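Local coordinates for protein sialyltransferase 0160 (Photobacterium damselae, PDB 4R84) that transfers sialic acid from a CMP-activated donor to a sugar acceptor, as a bacterial glycosyltransferase of the GT-B structural group, at residues Leu120-Ser128 with Leu174-Met183; Thr290-Leu300 with Leu313-Trp322. All blocks are in the same frame, centred on the assembly; numbering follows the deposited sequence.

Interaction 1: residues Leu120-Ser128 with Leu174-Met183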
loop_
_atom_site.group_PDB
_atom_site.type_symbol
_atom_site.label_atom_id
_atom_site.label_comp_id
_atom_site.label_asym_id
_atom_site.label_seq_id
_atom_site.Cartn_x
_atom_site.Cartn_y
_atom_site.Cartn_z
ATOM N N LEU A 120 6.487 4.435 -15.393
ATOM C CA LEU A 120 5.745 5.438 -14.646
ATOM C C LEU A 120 4.925 4.701 -13.597
ATOM O O LEU A 120 4.146 3.813 -13.946
ATOM C CB LEU A 120 4.835 6.263 -15.560
ATOM C CG LEU A 120 3.904 7.244 -14.853
ATOM C CD1 LEU A 120 4.708 8.389 -14.230
ATOM C CD2 LEU A 120 2.838 7.760 -15.800
ATOM N N GLU A 121 5.117 5.058 -12.328
ATOM C CA GLU A 121 4.345 4.472 -11.237
ATOM C C GLU A 121 3.200 5.413 -10.887
ATOM O O GLU A 121 3.431 6.594 -10.635
ATOM C CB GLU A 121 5.225 4.223 -10.009
ATOM C CG GLU A 121 6.467 3.371 -10.277
ATOM C CD GLU A 121 7.415 3.360 -9.096
ATOM O OE1 GLU A 121 6.982 3.706 -7.962
ATOM O OE2 GLU A 121 8.598 3.004 -9.299
ATOM N N VAL A 122 1.972 4.885 -10.855
ATOM C CA VAL A 122 0.793 5.741 -10.630
ATOM C C VAL A 122 0.075 5.264 -9.384
ATOM O O VAL A 122 -0.280 4.097 -9.302
ATOM C CB VAL A 122 -0.150 5.707 -11.842
ATOM C CG1 VAL A 122 -1.403 6.591 -11.623
ATOM C CG2 VAL A 122 0.610 6.193 -13.088
ATOM N N TYR A 123 -0.119 6.178 -8.427
ATOM C CA TYR A 123 -0.676 5.856 -7.113
ATOM C C TYR A 123 -1.962 6.627 -6.888
ATOM O O TYR A 123 -1.972 7.837 -7.022
ATOM C CB TYR A 123 0.341 6.202 -6.013
ATOM C CG TYR A 123 1.607 5.396 -6.095
ATOM C CD1 TYR A 123 2.659 5.779 -6.947
ATOM C CD2 TYR A 123 1.754 4.260 -5.346
ATOM C CE1 TYR A 123 3.827 5.018 -7.020
ATOM C CE2 TYR A 123 2.898 3.498 -5.401
ATOM C CZ TYR A 123 3.929 3.878 -6.259
ATOM O OH TYR A 123 5.067 3.113 -6.303
ATOM N N ILE A 124 -3.048 5.920 -6.556
ATOM C CA ILE A 124 -4.341 6.571 -6.358
ATOM C C ILE A 124 -5.053 5.965 -5.164
ATOM O O ILE A 124 -5.273 4.754 -5.144
ATOM C CB ILE A 124 -5.249 6.429 -7.583
ATOM C CG1 ILE A 124 -4.522 6.866 -8.854
ATOM C CG2 ILE A 124 -6.542 7.261 -7.393
ATOM C CD1 ILE A 124 -5.136 6.300 -10.108
ATOM N N ASP A 125 -5.402 6.783 -4.178
ATOM C CA ASP A 125 -6.147 6.269 -3.019
ATOM C C ASP A 125 -6.803 7.392 -2.251
ATOM O O ASP A 125 -6.259 8.486 -2.150
ATOM C CB ASP A 125 -5.241 5.491 -2.074
ATOM C CG ASP A 125 -6.001 4.914 -0.884
ATOM O OD1 ASP A 125 -7.116 4.393 -1.084
ATOM O OD2 ASP A 125 -5.472 4.976 0.240
ATOM N N HIS A 126 -7.963 7.094 -1.677
ATOM C CA HIS A 126 -8.679 8.078 -0.892
ATOM C C HIS A 126 -8.771 7.645 0.574
ATOM O O HIS A 126 -9.332 8.357 1.393
ATOM C CB HIS A 126 -10.087 8.285 -1.454
ATOM C CG HIS A 126 -10.995 7.111 -1.247
ATOM N ND1 HIS A 126 -10.861 5.929 -1.948
ATOM C CD2 HIS A 126 -12.046 6.935 -0.407
ATOM C CE1 HIS A 126 -11.793 5.081 -1.554
ATOM N NE2 HIS A 126 -12.521 5.664 -0.617
ATOM N N ALA A 127 -8.216 6.486 0.893
ATOM C CA ALA A 127 -8.289 5.953 2.253
ATOM C C ALA A 127 -6.937 6.093 2.966
ATOM O O ALA A 127 -6.193 7.048 2.718
ATOM C CB ALA A 127 -8.737 4.504 2.225
ATOM N N SER A 128 -6.637 5.180 3.886
ATOM C CA SER A 128 -5.382 5.262 4.625
ATOM C C SER A 128 -4.457 4.109 4.322
ATOM O O SER A 128 -3.308 4.310 3.931
ATOM C CB SER A 128 -5.635 5.304 6.136
ATOM O OG SER A 128 -6.114 6.571 6.525
ATOM N N LEU A 174 -7.265 14.545 -6.533
ATOM C CA LEU A 174 -8.353 13.652 -6.875
ATOM C C LEU A 174 -9.552 14.475 -7.319
ATOM O O LEU A 174 -9.683 15.637 -6.936
ATOM C CB LEU A 174 -8.759 12.805 -5.659
ATOM C CG LEU A 174 -7.692 11.800 -5.214
ATOM C CD1 LEU A 174 -7.993 11.396 -3.767
ATOM C CD2 LEU A 174 -7.728 10.604 -6.118
ATOM N N LYS A 175 -10.422 13.854 -8.098
ATOM C CA LYS A 175 -11.774 14.365 -8.324
ATOM C C LYS A 175 -12.683 13.682 -7.320
ATOM O O LYS A 175 -13.110 12.538 -7.515
ATOM C CB LYS A 175 -12.234 14.096 -9.751
ATOM C CG LYS A 175 -13.628 14.616 -10.096
ATOM C CD LYS A 175 -13.897 14.422 -11.599
ATOM C CE LYS A 175 -15.251 14.968 -12.037
ATOM N NZ LYS A 175 -16.381 14.192 -11.461
ATOM N N GLY A 176 -12.946 14.377 -6.224
ATOM C CA GLY A 176 -13.635 13.749 -5.118
ATOM C C GLY A 176 -12.752 12.690 -4.486
ATOM O O GLY A 176 -11.748 13.007 -3.851
ATOM N N ASN A 177 -13.145 11.433 -4.671
ATOM C CA ASN A 177 -12.403 10.289 -4.156
ATOM C C ASN A 177 -11.594 9.576 -5.225
ATOM O O ASN A 177 -10.860 8.625 -4.940
ATOM C CB ASN A 177 -13.361 9.287 -3.525
ATOM C CG ASN A 177 -14.036 9.830 -2.308
ATOM O OD1 ASN A 177 -15.270 9.753 -2.151
ATOM N ND2 ASN A 177 -13.241 10.376 -1.423
ATOM N N ASN A 178 -11.725 10.021 -6.460
ATOM C CA ASN A 178 -11.182 9.217 -7.551
ATOM C C ASN A 178 -10.271 9.946 -8.504
ATOM O O ASN A 178 -10.079 11.148 -8.419
ATOM C CB ASN A 178 -12.336 8.601 -8.326
ATOM C CG ASN A 178 -13.232 7.768 -7.435
ATOM O OD1 ASN A 178 -14.375 8.141 -7.178
ATOM N ND2 ASN A 178 -12.713 6.641 -6.946
ATOM N N THR A 179 -9.710 9.169 -9.422
ATOM C CA THR A 179 -8.783 9.682 -10.426
ATOM C C THR A 179 -9.294 10.962 -11.073
ATOM O O THR A 179 -10.452 11.028 -11.498
ATOM C CB THR A 179 -8.578 8.643 -11.502
ATOM O OG1 THR A 179 -8.100 7.449 -10.891
ATOM C CG2 THR A 179 -7.556 9.135 -12.540
ATOM N N SER A 180 -8.436 11.973 -11.116
ATOM C CA SER A 180 -8.805 13.266 -11.685
ATOM C C SER A 180 -8.496 13.368 -13.171
ATOM O O SER A 180 -7.606 12.683 -13.695
ATOM C CB SER A 180 -8.087 14.394 -10.944
ATOM O OG SER A 180 -6.682 14.319 -11.127
ATOM N N PRO A 181 -9.218 14.249 -13.864
ATOM C CA PRO A 181 -8.845 14.544 -15.253
ATOM C C PRO A 181 -7.434 15.124 -15.357
ATOM O O PRO A 181 -6.743 14.887 -16.355
ATOM C CB PRO A 181 -9.891 15.575 -15.686
ATOM C CG PRO A 181 -11.057 15.345 -14.773
ATOM C CD PRO A 181 -10.464 14.929 -13.459
ATOM N N GLU A 182 -7.001 15.859 -14.337
ATOM C CA GLU A 182 -5.645 16.401 -14.318
ATOM C C GLU A 182 -4.626 15.262 -14.349
ATOM O O GLU A 182 -3.627 15.313 -15.090
ATOM C CB GLU A 182 -5.413 17.280 -13.083
ATOM C CG GLU A 182 -6.106 18.653 -13.146
ATOM C CD GLU A 182 -7.570 18.635 -12.714
ATOM O OE1 GLU A 182 -8.137 17.550 -12.435
ATOM O OE2 GLU A 182 -8.169 19.732 -12.678
ATOM N N MET A 183 -4.861 14.233 -13.539
ATOM C CA MET A 183 -3.958 13.088 -13.547
ATOM C C MET A 183 -4.003 12.337 -14.877
ATOM O O MET A 183 -2.954 11.980 -15.417
ATOM C CB MET A 183 -4.270 12.125 -12.399
ATOM C CG MET A 183 -3.406 10.863 -12.448
ATOM S SD MET A 183 -3.621 9.738 -11.042
ATOM C CE MET A 183 -2.134 10.104 -10.117
HETATM O O HOH W 1 -9.488 6.192 -4.585
#
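Met183 and Ile124 meet because of how each leaves its backbone: in the conformer given, one of two deposited for Met183, that side chain sends CG anti to its backbone N (chi1 176°), stays extended to SD and then bends at the sulfur, while Ile124 turns CG1 to the side of its own N (chi1 -51°), with CD1 carried on extended from it. The thioether of this conformer passes obliquely across Ile124. Its SD lies 3.7 Å from Ile124 CG1, and the methyl CE, carried past the sulfur, touches both Val122 CG1, at 3.9 Å, and the carbonyl oxygen of Tyr123. The two branches of Ile124 divide the other partners: CG2 meets Leu174 CD2 at 3.8 Å, whereas the Ile124 and Thr179 side chains cross at about a right angle, CD1 touching OG1 at 3.3 Å. That hydroxyl is hydrogen-bonded to the backbone oxygen of Asn211, so its oxygen can pack against a methyl group without losing a polar partner.

At the end of the strand the character of the contact changes. His126 lays its imidazole against Asn177, whose CB stands over one ring face, 4.3 Å from the centroid, in a CH-pi contact; ring and amide planes are inclined by 46°. A single water ties the same pair together, 3.0 Å from His126 ND1 and donating to Asn177 O at 2.8 Å. Asn177 belongs to the type II' turn from Lys175 to Asn178, and helix 181-192 starts just beyond, with Ser180 at the N-cap, its OG accepting from Met183 N.

No direct hydrogen bond joins strand and turn. The case illustrates how a Rossmann-type strand is flanked by apolar packing, with water-mediated polarity confined to its C-terminal end, leading on to Ser128 of the ligand pocket.

Interaction 2: residues Thr290-Leu300 with Leu313-Trp322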
loop_
_atom_site.group_PDB
_atom_site.type_symbol
_atom_site.label_atom_id
_atom_site.label_comp_id
_atom_site.label_asym_id
_atom_site.label_seq_id
_atom_site.Cartn_x
_atom_site.Cartn_y
_atom_site.Cartn_z
ATOM N N THR A 290 -1.510 -8.774 -11.856
ATOM C CA THR A 290 -2.184 -8.138 -10.731
ATOM C C THR A 290 -1.944 -8.876 -9.427
ATOM O O THR A 290 -2.050 -10.100 -9.375
ATOM C CB THR A 290 -3.718 -8.084 -10.951
ATOM O OG1 THR A 290 -4.010 -7.400 -12.172
ATOM C CG2 THR A 290 -4.433 -7.388 -9.776
ATOM N N ASP A 291 -1.630 -8.119 -8.381
ATOM C CA ASP A 291 -1.606 -8.639 -7.021
ATOM C C ASP A 291 -2.764 -8.021 -6.252
ATOM O O ASP A 291 -2.939 -6.795 -6.295
ATOM C CB ASP A 291 -0.295 -8.302 -6.318
ATOM C CG ASP A 291 0.904 -8.959 -6.959
ATOM O OD1 ASP A 291 0.782 -10.104 -7.437
ATOM O OD2 ASP A 291 1.971 -8.314 -6.981
ATOM N N TYR A 292 -3.533 -8.855 -5.551
ATOM C CA TYR A 292 -4.557 -8.372 -4.625
ATOM C C TYR A 292 -4.015 -8.524 -3.219
ATOM O O TYR A 292 -3.849 -9.654 -2.752
ATOM C CB TYR A 292 -5.860 -9.171 -4.739
ATOM C CG TYR A 292 -6.500 -9.243 -6.103
ATOM C CD1 TYR A 292 -7.383 -8.255 -6.541
ATOM C CD2 TYR A 292 -6.274 -10.330 -6.927
ATOM C CE1 TYR A 292 -8.001 -8.347 -7.781
ATOM C CE2 TYR A 292 -6.880 -10.430 -8.165
ATOM C CZ TYR A 292 -7.738 -9.438 -8.593
ATOM O OH TYR A 292 -8.329 -9.541 -9.839
ATOM N N TYR A 293 -3.695 -7.416 -2.555
ATOM C CA TYR A 293 -3.199 -7.498 -1.193
ATOM C C TYR A 293 -4.374 -7.451 -0.243
ATOM O O TYR A 293 -5.039 -6.420 -0.122
ATOM C CB TYR A 293 -2.215 -6.368 -0.895
ATOM C CG TYR A 293 -0.917 -6.593 -1.614
ATOM C CD1 TYR A 293 0.001 -7.520 -1.142
ATOM C CD2 TYR A 293 -0.628 -5.915 -2.798
ATOM C CE1 TYR A 293 1.186 -7.749 -1.807
ATOM C CE2 TYR A 293 0.561 -6.147 -3.481
ATOM C CZ TYR A 293 1.456 -7.067 -2.971
ATOM O OH TYR A 293 2.636 -7.321 -3.613
ATOM N N PHE A 294 -4.608 -8.579 0.422
ATOM C CA PHE A 294 -5.673 -8.711 1.411
ATOM C C PHE A 294 -5.122 -8.388 2.804
ATOM O O PHE A 294 -4.097 -8.933 3.199
ATOM C CB PHE A 294 -6.228 -10.140 1.418
ATOM C CG PHE A 294 -7.173 -10.462 0.294
ATOM C CD1 PHE A 294 -6.700 -10.666 -0.998
ATOM C CD2 PHE A 294 -8.531 -10.657 0.550
ATOM C CE1 PHE A 294 -7.563 -10.992 -2.023
ATOM C CE2 PHE A 294 -9.400 -10.989 -0.470
ATOM C CZ PHE A 294 -8.917 -11.156 -1.762
ATOM N N LEU A 295 -5.792 -7.524 3.561
ATOM C CA LEU A 295 -5.410 -7.345 4.966
ATOM C C LEU A 295 -5.598 -8.650 5.754
ATOM O O LEU A 295 -4.839 -8.928 6.684
ATOM C CB LEU A 295 -6.147 -6.163 5.600
ATOM C CG LEU A 295 -7.651 -5.998 5.575
ATOM C CD1 LEU A 295 -8.276 -6.755 6.739
ATOM C CD2 LEU A 295 -7.942 -4.524 5.681
ATOM N N ARG A 296 -6.613 -9.433 5.397
ATOM C CA ARG A 296 -6.761 -10.778 5.954
ATOM C C ARG A 296 -7.009 -11.809 4.851
ATOM O O ARG A 296 -8.153 -12.170 4.561
ATOM C CB ARG A 296 -7.901 -10.815 6.989
ATOM C CG ARG A 296 -7.568 -10.135 8.302
ATOM C CD ARG A 296 -6.512 -10.904 9.091
ATOM N NE ARG A 296 -6.950 -12.247 9.452
ATOM C CZ ARG A 296 -7.557 -12.545 10.600
ATOM N NH1 ARG A 296 -7.784 -11.584 11.486
ATOM N NH2 ARG A 296 -7.930 -13.793 10.860
ATOM N N GLU A 297 -5.927 -12.278 4.226
ATOM C CA GLU A 297 -6.033 -13.224 3.124
ATOM C C GLU A 297 -6.688 -14.519 3.584
ATOM O O GLU A 297 -7.355 -15.197 2.808
ATOM C CB GLU A 297 -4.660 -13.525 2.504
ATOM C CG GLU A 297 -4.775 -14.404 1.262
ATOM C CD GLU A 297 -3.439 -14.963 0.785
ATOM O OE1 GLU A 297 -2.424 -14.782 1.487
ATOM O OE2 GLU A 297 -3.411 -15.594 -0.292
ATOM N N ASP A 298 -6.507 -14.852 4.857
ATOM C CA ASP A 298 -7.063 -16.093 5.374
ATOM C C ASP A 298 -8.592 -16.094 5.414
ATOM O O ASP A 298 -9.187 -17.150 5.592
ATOM C CB ASP A 298 -6.501 -16.388 6.767
ATOM C CG ASP A 298 -6.767 -15.275 7.757
ATOM O OD1 ASP A 298 -6.772 -14.096 7.351
ATOM O OD2 ASP A 298 -6.955 -15.582 8.951
ATOM N N TYR A 299 -9.230 -14.941 5.201
ATOM C CA TYR A 299 -10.680 -14.913 5.110
ATOM C C TYR A 299 -11.129 -15.843 3.985
ATOM O O TYR A 299 -12.156 -16.505 4.098
ATOM C CB TYR A 299 -11.210 -13.485 4.887
ATOM C CG TYR A 299 -12.715 -13.396 4.947
ATOM C CD1 TYR A 299 -13.410 -13.959 6.013
ATOM C CD2 TYR A 299 -13.445 -12.721 3.976
ATOM C CE1 TYR A 299 -14.784 -13.885 6.089
ATOM C CE2 TYR A 299 -14.820 -12.632 4.051
ATOM C CZ TYR A 299 -15.487 -13.223 5.112
ATOM O OH TYR A 299 -16.859 -13.170 5.211
ATOM N N LEU A 300 -10.332 -15.932 2.920
ATOM C CA LEU A 300 -10.663 -16.800 1.797
ATOM C C LEU A 300 -10.536 -18.284 2.169
ATOM O O LEU A 300 -11.044 -19.149 1.452
ATOM C CB LEU A 300 -9.761 -16.499 0.595
ATOM C CG LEU A 300 -9.846 -15.075 0.058
ATOM C CD1 LEU A 300 -8.808 -14.896 -1.063
ATOM C CD2 LEU A 300 -11.245 -14.756 -0.426
ATOM N N LEU A 313 -8.795 -16.634 -7.701
ATOM C CA LEU A 313 -7.715 -15.642 -7.642
ATOM C C LEU A 313 -6.357 -16.313 -7.698
ATOM O O LEU A 313 -5.409 -15.773 -8.283
ATOM C CB LEU A 313 -7.811 -14.809 -6.367
ATOM C CG LEU A 313 -9.091 -13.992 -6.193
ATOM C CD1 LEU A 313 -9.051 -13.186 -4.912
ATOM C CD2 LEU A 313 -9.249 -13.069 -7.384
ATOM N N GLY A 314 -6.267 -17.490 -7.082
ATOM C CA GLY A 314 -5.029 -18.245 -7.092
ATOM C C GLY A 314 -3.851 -17.463 -6.540
ATOM O O GLY A 314 -3.941 -16.834 -5.477
ATOM N N SER A 315 -2.744 -17.485 -7.274
ATOM C CA SER A 315 -1.517 -16.872 -6.792
ATOM C C SER A 315 -1.579 -15.342 -6.771
ATOM O O SER A 315 -0.704 -14.704 -6.190
ATOM C CB SER A 315 -0.333 -17.322 -7.646
ATOM O OG SER A 315 -0.534 -16.990 -9.008
ATOM N N SER A 316 -2.608 -14.759 -7.385
ATOM C CA SER A 316 -2.754 -13.305 -7.403
ATOM C C SER A 316 -3.185 -12.770 -6.040
ATOM O O SER A 316 -2.976 -11.592 -5.738
ATOM C CB SER A 316 -3.754 -12.876 -8.479
ATOM O OG SER A 316 -3.241 -13.130 -9.780
ATOM N N ALA A 317 -3.795 -13.634 -5.223
ATOM C CA ALA A 317 -4.180 -13.252 -3.866
ATOM C C ALA A 317 -2.955 -13.270 -2.963
ATOM O O ALA A 317 -2.247 -14.277 -2.889
ATOM C CB ALA A 317 -5.264 -14.178 -3.330
ATOM N N LYS A 318 -2.703 -12.152 -2.286
ATOM C CA LYS A 318 -1.535 -12.004 -1.426
ATOM C C LYS A 318 -1.954 -11.518 -0.037
ATOM O O LYS A 318 -2.986 -10.852 0.107
ATOM C CB LYS A 318 -0.556 -10.989 -2.024
ATOM C CG LYS A 318 -0.031 -11.290 -3.433
ATOM C CD LYS A 318 0.751 -12.578 -3.491
ATOM C CE LYS A 318 1.763 -12.549 -4.638
ATOM N NZ LYS A 318 1.118 -12.343 -5.964
ATOM N N GLN A 319 -1.128 -11.800 0.970
ATOM C CA GLN A 319 -1.352 -11.256 2.309
ATOM C C GLN A 319 -0.589 -9.936 2.424
ATOM O O GLN A 319 0.608 -9.866 2.148
ATOM C CB GLN A 319 -0.904 -12.240 3.402
ATOM C CG GLN A 319 -0.875 -11.644 4.809
ATOM C CD GLN A 319 -2.235 -11.166 5.269
ATOM O OE1 GLN A 319 -3.228 -11.886 5.154
ATOM N NE2 GLN A 319 -2.294 -9.933 5.772
ATOM N N MET A 320 -1.295 -8.875 2.790
ATOM C CA MET A 320 -0.667 -7.585 3.022
ATOM C C MET A 320 0.336 -7.717 4.163
ATOM O O MET A 320 0.010 -8.268 5.218
ATOM C CB MET A 320 -1.741 -6.546 3.341
ATOM C CG MET A 320 -1.357 -5.121 3.144
ATOM S SD MET A 320 -2.742 -4.049 3.578
ATOM C CE MET A 320 -3.880 -4.330 2.218
ATOM N N PRO A 321 1.577 -7.268 3.948
ATOM C CA PRO A 321 2.622 -7.393 4.963
ATOM C C PRO A 321 2.531 -6.295 6.009
ATOM O O PRO A 321 2.131 -5.179 5.682
ATOM C CB PRO A 321 3.908 -7.267 4.151
ATOM C CG PRO A 321 3.534 -6.371 3.011
ATOM C CD PRO A 321 2.089 -6.683 2.691
ATOM N N TRP A 322 2.884 -6.604 7.255
ATOM C CA TRP A 322 2.822 -5.593 8.308
ATOM C C TRP A 322 4.195 -5.178 8.791
ATOM O O TRP A 322 4.321 -4.278 9.618
ATOM C CB TRP A 322 2.005 -6.095 9.503
ATOM C CG TRP A 322 0.677 -6.665 9.130
ATOM C CD1 TRP A 322 0.185 -7.884 9.480
ATOM C CD2 TRP A 322 -0.319 -6.052 8.300
ATOM N NE1 TRP A 322 -1.067 -8.061 8.943
ATOM C CE2 TRP A 322 -1.397 -6.954 8.212
ATOM C CE3 TRP A 322 -0.407 -4.828 7.628
ATOM C CZ2 TRP A 322 -2.549 -6.668 7.486
ATOM C CZ3 TRP A 322 -1.546 -4.547 6.911
ATOM C CH2 TRP A 322 -2.603 -5.462 6.843
HETATM O O HOH W 2 -2.043 -11.755 -12.226
HETATM O O HOH W 3 -3.402 -9.129 9.081
HETATM O O HOH W 4 -3.526 -14.391 6.405
#
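Gln319 OE1 is gripped twice, by Glu297 N at 2.9 Å and by water 4 at 2.8 Å, while NE2 of the same amide gives one hydrogen to Leu295 O at 2.9 Å, almost straight at 177°, and another to Met320 O. Leu295 O lies in the amide plane, yet the donor stands above the plane of that carbonyl. With CG anti to the backbone N (chi1 170°) and a bend at chi2, the side chain curls back over the turn that follows strand 290-294.

Upstream, the strands pair in parallel from Tyr292 with Ala317 to Phe294 with Gln319, and Met320 N continues the ladder to Phe294 O. Lys318 NZ bridges to Asp291 OD1 at 2.7 Å, coming from above the carboxylate plane, and also donates to Ser315 O; its CB packs on Tyr293 CD1. On the face that carries Tyr292 and Phe294, Leu313, at the end of helix 307-313, splits its methyls between Tyr292 CE2 (CD2, 3.6 Å) and Phe294 CZ (CD1, 3.7 Å).

Strands 290-294 and 317-319 are joined by a beta-alpha-beta crossover through helices 299-302 and 307-313; strand 225-233 borders 290-294 opposite 317-319, and Leu295 and Met320 reach Leu129 of helix 129-144.

Overall arrangement
Interactions 1 and 2 draw on one mixed sheet, at separate places: their centres lie 22 Å apart and their nearest atoms about 8 Å, without touching. Strand 106-125, which carries interaction 1, is linked through 197-204 and 225-233 to strand 290-294 of interaction 2, every step parallel. Helix 129-144 follows 120-128 in the chain and receives Leu295, Met320 and Trp322 of interaction 2. Both contacts approach the bound CMP-3-fluoro-sialic acid: Ser128 touches it, and the side chains of His126 and Leu295 are each about 9 Å away. Together they illustrate how Rossmann-type domains place loops at the C-terminal ends of parallel strands near the ligand.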